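Local coordinates for breast cancer anti-estrogen resistance protein 1 (Mus musculus, PDB 5W93), which serves as a docking protein that coordinates tyrosine kinase-based signalling in cell adhesion and migration, captured here as its C-terminal domain with a paxillin LD1 peptide, at residues V94-A99 / Q111-R116; A20-L25 / S123-R128. The protein carries 2 engineered substitutions. All coordinates share one frame; numbering follows the deposited sequence.

Contact 1 (V94-A99 / Q111-R116); sequences VATTKA and QDMVDR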
loop_
_atom_site.group_PDB
_atom_site.type_symbol
_atom_site.label_atom_id
_atom_site.label_comp_id
_atom_site.label_asym_id
_atom_site.label_seq_id
_atom_site.Cartn_x
_atom_site.Cartn_y
_atom_site.Cartn_z
ATOM N N VAL A 94 -6.757 2.594 -7.492
ATOM C CA VAL A 94 -8.096 2.248 -7.989
ATOM C C VAL A 94 -8.464 3.150 -9.200
ATOM O O VAL A 94 -8.904 2.656 -10.232
ATOM C CB VAL A 94 -9.165 2.376 -6.877
ATOM C CG1 VAL A 94 -10.585 2.222 -7.434
ATOM C CG2 VAL A 94 -8.899 1.338 -5.775
ATOM N N ALA A 95 -8.225 4.452 -9.067
ATOM C CA ALA A 95 -8.527 5.424 -10.126
ATOM C C ALA A 95 -7.773 5.134 -11.424
ATOM O O ALA A 95 -8.380 5.005 -12.492
ATOM C CB ALA A 95 -8.216 6.854 -9.651
ATOM N N THR A 96 -6.450 5.033 -11.337
ATOM C CA THR A 96 -5.652 4.813 -12.534
ATOM C C THR A 96 -5.867 3.436 -13.164
ATOM O O THR A 96 -5.759 3.291 -14.389
ATOM C CB THR A 96 -4.154 5.008 -12.260
ATOM O OG1 THR A 96 -3.716 4.115 -11.216
ATOM C CG2 THR A 96 -3.882 6.437 -11.850
ATOM N N THR A 97 -6.171 2.424 -12.346
ATOM C CA THR A 97 -6.426 1.092 -12.882
ATOM C C THR A 97 -7.714 1.098 -13.713
ATOM O O THR A 97 -7.764 0.538 -14.823
ATOM C CB THR A 97 -6.526 0.013 -11.744
ATOM O OG1 THR A 97 -5.294 -0.027 -11.015
ATOM C CG2 THR A 97 -6.773 -1.369 -12.311
ATOM N N LYS A 98 -8.753 1.723 -13.174
ATOM C CA LYS A 98 -10.005 1.836 -13.900
ATOM C C LYS A 98 -9.771 2.574 -15.231
ATOM O O LYS A 98 -10.262 2.163 -16.279
ATOM C CB LYS A 98 -11.063 2.564 -13.057
ATOM C CG LYS A 98 -11.638 1.725 -11.906
ATOM C CD LYS A 98 -12.899 2.361 -11.301
ATOM C CE LYS A 98 -12.608 3.654 -10.578
ATOM N NZ LYS A 98 -13.666 4.035 -9.588
ATOM N N ALA A 99 -8.988 3.638 -15.175
ATOM C CA ALA A 99 -8.719 4.444 -16.374
ATOM C C ALA A 99 -7.907 3.659 -17.426
ATOM O O ALA A 99 -8.164 3.764 -18.630
ATOM C CB ALA A 99 -8.004 5.710 -15.990
ATOM N N GLN A 111 1.026 3.662 -17.921
ATOM C CA GLN A 111 2.217 4.178 -17.255
ATOM C C GLN A 111 1.814 4.985 -16.020
ATOM O O GLN A 111 2.524 4.985 -15.019
ATOM C CB GLN A 111 3.065 5.022 -18.213
ATOM C CG GLN A 111 4.406 5.479 -17.619
ATOM C CD GLN A 111 5.289 4.315 -17.190
ATOM O OE1 GLN A 111 5.444 3.339 -17.920
ATOM N NE2 GLN A 111 5.868 4.414 -15.992
ATOM N N ASP A 112 0.670 5.654 -16.092
ATOM C CA ASP A 112 0.100 6.333 -14.930
ATOM C C ASP A 112 -0.182 5.345 -13.786
ATOM O O ASP A 112 0.168 5.585 -12.634
ATOM C CB ASP A 112 -1.196 7.039 -15.304
ATOM C CG ASP A 112 -0.975 8.331 -16.085
ATOM O OD1 ASP A 112 0.189 8.766 -16.255
ATOM O OD2 ASP A 112 -1.995 8.916 -16.506
ATOM N N MET A 113 -0.824 4.239 -14.131
ATOM C CA MET A 113 -1.121 3.174 -13.173
ATOM C C MET A 113 0.183 2.619 -12.586
ATOM O O MET A 113 0.347 2.538 -11.372
ATOM C CB MET A 113 -1.946 2.083 -13.869
ATOM C CG MET A 113 -2.362 0.892 -12.999
ATOM S SD MET A 113 -3.252 -0.352 -13.967
ATOM C CE MET A 113 -2.012 -0.847 -15.159
ATOM N N VAL A 114 1.122 2.262 -13.459
ATOM C CA VAL A 114 2.430 1.778 -13.033
ATOM C C VAL A 114 3.151 2.747 -12.074
ATOM O O VAL A 114 3.808 2.312 -11.110
ATOM C CB VAL A 114 3.323 1.504 -14.265
ATOM C CG1 VAL A 114 4.794 1.403 -13.878
ATOM C CG2 VAL A 114 2.851 0.248 -14.971
ATOM N N ASP A 115 3.012 4.045 -12.333
ATOM C CA ASP A 115 3.645 5.074 -11.508
ATOM C C ASP A 115 3.045 5.127 -10.101
ATOM O O ASP A 115 3.780 5.295 -9.126
ATOM C CB ASP A 115 3.517 6.460 -12.159
ATOM C CG ASP A 115 4.422 6.641 -13.384
ATOM O OD1 ASP A 115 5.378 5.857 -13.571
ATOM O OD2 ASP A 115 4.164 7.583 -14.163
ATOM N N ARG A 116 1.720 5.018 -9.990
ATOM C CA ARG A 116 1.088 5.028 -8.667
ATOM C C ARG A 116 1.521 3.811 -7.888
ATOM O O ARG A 116 1.754 3.903 -6.693
ATOM C CB ARG A 116 -0.441 5.045 -8.730
ATOM C CG ARG A 116 -1.034 6.219 -9.466
ATOM C CD ARG A 116 -0.737 7.568 -8.809
ATOM N NE ARG A 116 -1.124 8.614 -9.754
ATOM C CZ ARG A 116 -2.326 9.182 -9.808
ATOM N NH1 ARG A 116 -3.274 8.859 -8.933
ATOM N NH2 ARG A 116 -2.573 10.100 -10.728
#

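Contact 2 (A20-L25 / S123-R128); sequences ANLTTL and STQQFR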
loop_
_atom_site.group_PDB
_atom_site.type_symbol
_atom_site.label_atom_id
_atom_site.label_comp_id
_atom_site.label_asym_id
_atom_site.label_seq_id
_atom_site.Cartn_x
_atom_site.Cartn_y
_atom_site.Cartn_z
ATOM N N ALA A 20 6.895 -8.766 7.679
ATOM C CA ALA A 20 6.159 -9.895 7.101
ATOM C C ALA A 20 5.182 -9.473 5.989
ATOM O O ALA A 20 5.146 -10.086 4.918
ATOM C CB ALA A 20 5.413 -10.624 8.180
ATOM N N ASN A 21 4.378 -8.442 6.240
ATOM C CA ASN A 21 3.409 -7.996 5.228
ATOM C C ASN A 21 4.070 -7.383 3.997
ATOM O O ASN A 21 3.511 -7.406 2.900
ATOM C CB ASN A 21 2.433 -6.984 5.825
ATOM C CG ASN A 21 1.351 -7.641 6.651
ATOM O OD1 ASN A 21 1.163 -7.315 7.820
ATOM N ND2 ASN A 21 0.624 -8.563 6.042
ATOM N N LEU A 22 5.248 -6.809 4.201
ATOM C CA LEU A 22 6.014 -6.181 3.132
ATOM C C LEU A 22 6.485 -7.215 2.106
ATOM O O LEU A 22 6.668 -6.893 0.932
ATOM C CB LEU A 22 7.208 -5.432 3.717
ATOM C CG LEU A 22 7.451 -3.992 3.277
ATOM C CD1 LEU A 22 6.303 -3.096 3.689
ATOM C CD2 LEU A 22 8.762 -3.466 3.840
ATOM N N THR A 23 6.674 -8.455 2.565
ATOM C CA THR A 23 6.996 -9.588 1.691
ATOM C C THR A 23 5.875 -9.900 0.709
ATOM O O THR A 23 6.104 -10.015 -0.499
ATOM C CB THR A 23 7.283 -10.861 2.502
ATOM O OG1 THR A 23 8.472 -10.679 3.279
ATOM C CG2 THR A 23 7.453 -12.062 1.578
ATOM N N THR A 24 4.669 -10.058 1.247
ATOM C CA THR A 24 3.472 -10.259 0.448
ATOM C C THR A 24 3.278 -9.102 -0.542
ATOM O O THR A 24 2.914 -9.320 -1.708
ATOM C CB THR A 24 2.222 -10.390 1.347
ATOM O OG1 THR A 24 2.307 -11.595 2.114
ATOM C CG2 THR A 24 0.934 -10.426 0.518
ATOM N N LEU A 25 3.510 -7.876 -0.079
ATOM C CA LEU A 25 3.327 -6.707 -0.940
ATOM C C LEU A 25 4.331 -6.703 -2.076
ATOM O O LEU A 25 3.983 -6.411 -3.220
ATOM C CB LEU A 25 3.444 -5.411 -0.139
ATOM C CG LEU A 25 3.285 -4.111 -0.928
ATOM C CD1 LEU A 25 1.971 -4.091 -1.717
ATOM C CD2 LEU A 25 3.340 -2.926 0.013
ATOM N N SER A 123 6.702 4.217 -0.881
ATOM C CA SER A 123 6.160 4.816 0.333
ATOM C C SER A 123 5.989 3.772 1.438
ATOM O O SER A 123 6.141 4.086 2.618
ATOM C CB SER A 123 4.823 5.507 0.046
ATOM O OG SER A 123 4.994 6.643 -0.788
ATOM N N THR A 124 5.684 2.531 1.064
ATOM C CA THR A 124 5.537 1.466 2.064
ATOM C C THR A 124 6.895 1.049 2.648
ATOM O O THR A 124 7.013 0.757 3.841
ATOM C CB THR A 124 4.820 0.216 1.481
ATOM O OG1 THR A 124 5.558 -0.309 0.370
ATOM C CG2 THR A 124 3.375 0.559 1.047
ATOM N N GLN A 125 7.912 1.022 1.801
ATOM C CA GLN A 125 9.272 0.762 2.264
ATOM C C GLN A 125 9.728 1.848 3.222
ATOM O O GLN A 125 10.401 1.579 4.211
ATOM C CB GLN A 125 10.247 0.679 1.089
ATOM C CG GLN A 125 10.087 -0.564 0.251
ATOM C CD GLN A 125 10.397 -1.822 1.035
ATOM O OE1 GLN A 125 11.300 -1.843 1.885
ATOM N NE2 GLN A 125 9.650 -2.880 0.760
ATOM N N GLN A 126 9.351 3.084 2.903
ATOM C CA GLN A 126 9.683 4.231 3.722
ATOM C C GLN A 126 8.965 4.169 5.075
ATOM O O GLN A 126 9.563 4.449 6.115
ATOM C CB GLN A 126 9.320 5.504 2.970
ATOM C CG GLN A 126 9.838 6.747 3.579
ATOM C CD GLN A 126 9.814 7.860 2.590
ATOM O OE1 GLN A 126 8.797 8.523 2.426
ATOM N NE2 GLN A 126 10.927 8.060 1.893
ATOM N N PHE A 127 7.686 3.789 5.049
ATOM C CA PHE A 127 6.913 3.557 6.271
ATOM C C PHE A 127 7.630 2.561 7.187
ATOM O O PHE A 127 7.825 2.819 8.371
ATOM C CB PHE A 127 5.515 3.039 5.923
ATOM C CG PHE A 127 4.652 2.711 7.127
ATOM C CD1 PHE A 127 4.663 3.516 8.263
ATOM C CD2 PHE A 127 3.807 1.599 7.102
ATOM C CE1 PHE A 127 3.848 3.216 9.362
ATOM C CE2 PHE A 127 2.987 1.287 8.193
ATOM C CZ PHE A 127 3.008 2.100 9.327
ATOM N N ARG A 128 8.042 1.443 6.619
ATOM C CA ARG A 128 8.729 0.411 7.396
ATOM C C ARG A 128 10.055 0.929 7.961
ATOM O O ARG A 128 10.387 0.674 9.117
ATOM C CB ARG A 128 8.965 -0.832 6.539
ATOM C CG ARG A 128 9.423 -2.036 7.362
ATOM C CD ARG A 128 10.613 -2.746 6.748
ATOM N NE ARG A 128 11.885 -2.128 7.102
ATOM C CZ ARG A 128 12.602 -1.365 6.285
ATOM N NH1 ARG A 128 12.170 -1.116 5.054
ATOM N NH2 ARG A 128 13.755 -0.849 6.700
#

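Contact 1 (V94-A99 / Q111-R116)
Thr96 and Met113 bring their CA atoms to 4.9 Å where helices 94-99 and 111-116 run nearly antiparallel, at 157°, with axes 8.4 Å apart. Such close spacing puts the Thr96 side chain against backbone: its OG1 lies 3.4 Å from Met113 CA. With chi1 at 58°, OG1 sits between the backbone N and the carbonyl carbon of its own residue, and it bonds to Gly92 O one turn back, so this buried hydroxyl is satisfied within its own helix. The CG2 methyl of Thr96 lies over the guanidinium face of Arg116, 3.7 Å above its plane and over its centre; the arginine chain bends at chi2 (-63°), turning CD, and Arg116 CG is itself 3.7 Å from the methyl. The segments lie on helices 73-102 and 107-135 of a FAT-like four-helix bundle, close to the turn that joins them. Deeper in the bundle, Met113 SD lies 3.6 Å from Thr97 OG1, a hydroxyl that hydrogen-bonds to Ile93 O and Ser49 OG. Met113 also packs on Phe32 and Val36 of helix 5-37 and on Phe45 of helix 42-69, while Lys98 salt-bridges an acidic side chain of the bound peptide.

Contact 2 (A20-L25 / S123-R128)
Leu22 and Gln125 mark the register of helices 20-25 and 123-128, their CA atoms 7.7 Å apart; the segments run close to antiparallel, at 169°, with axes separated by 11.1 Å. At that spacing the backbones stand well apart and side chains must bridge the gap. Leu22 does most of this. Its CD2 methyl enters between two polar residues of the opposite helix, 3.3 Å from Gln125 NE2 and 3.5 Å from Arg128 CD, so the methyl is flanked by the amide and by the aliphatic part of the arginine. Gln125 sets out along the flank of its helix and turns inward through its bend at chi2, which carries CD to within 3.6 Å of that methyl. Arg128 crosses the leucine at about a right angle; its guanidinium meets Leu22 CD2 at the edge, and its chain also packs on Leu15 and Glu19 further back along helix 5-37. The other leucine branch, CD1 of Leu22, lies 3.9 Å from Thr124 O.

One turn along, Leu25 and Thr124 meet tip to tip, with Leu25 CD2 3.4 Å from Thr124 OG1 and 3.6 Å from Thr124 CG2. That OG1 reaches back to the carbonyl oxygens of Gly121 and Leu120, which share its single proton, so its polar end is engaged away from Leu25.

Here helices 5-37 and 107-135 of the four-helix bundle come together, and the curated divergent helix-loop-helix region contributes segment 20-25. Leu22 and Leu25 also touch Leu59 and Ser55 of helix 42-69. No hydrogen bond crosses the pair: Arg128 offers its CD, while Gln125 NE2 and Thr124 OG1 also meet methyls without bonding across the contact, so the packing rests on van der Waals fit and burial.

In the fold
Helix 107-135 takes part in both contacts: contact 1 uses its early part against the end of helix 73-102, and contact 2 sets it against helix 5-37 about a dozen residues later. The two centres lie 20 Å apart and the nearest atoms about 7 Å, with no touch between them. Along the chain, contact 1 joins consecutive helices across a short turn and is nested inside the loop closed by contact 2, which ties helix 5-37 to helix 107-135. The centre of contact 2 lies about 7 Å from the centre of the chain; that of contact 1, at about 14 Å, is nearer one end of the bundle, and contact 1 borders the bound paxillin LD1 peptide through Val94, Thr97 and Lys98.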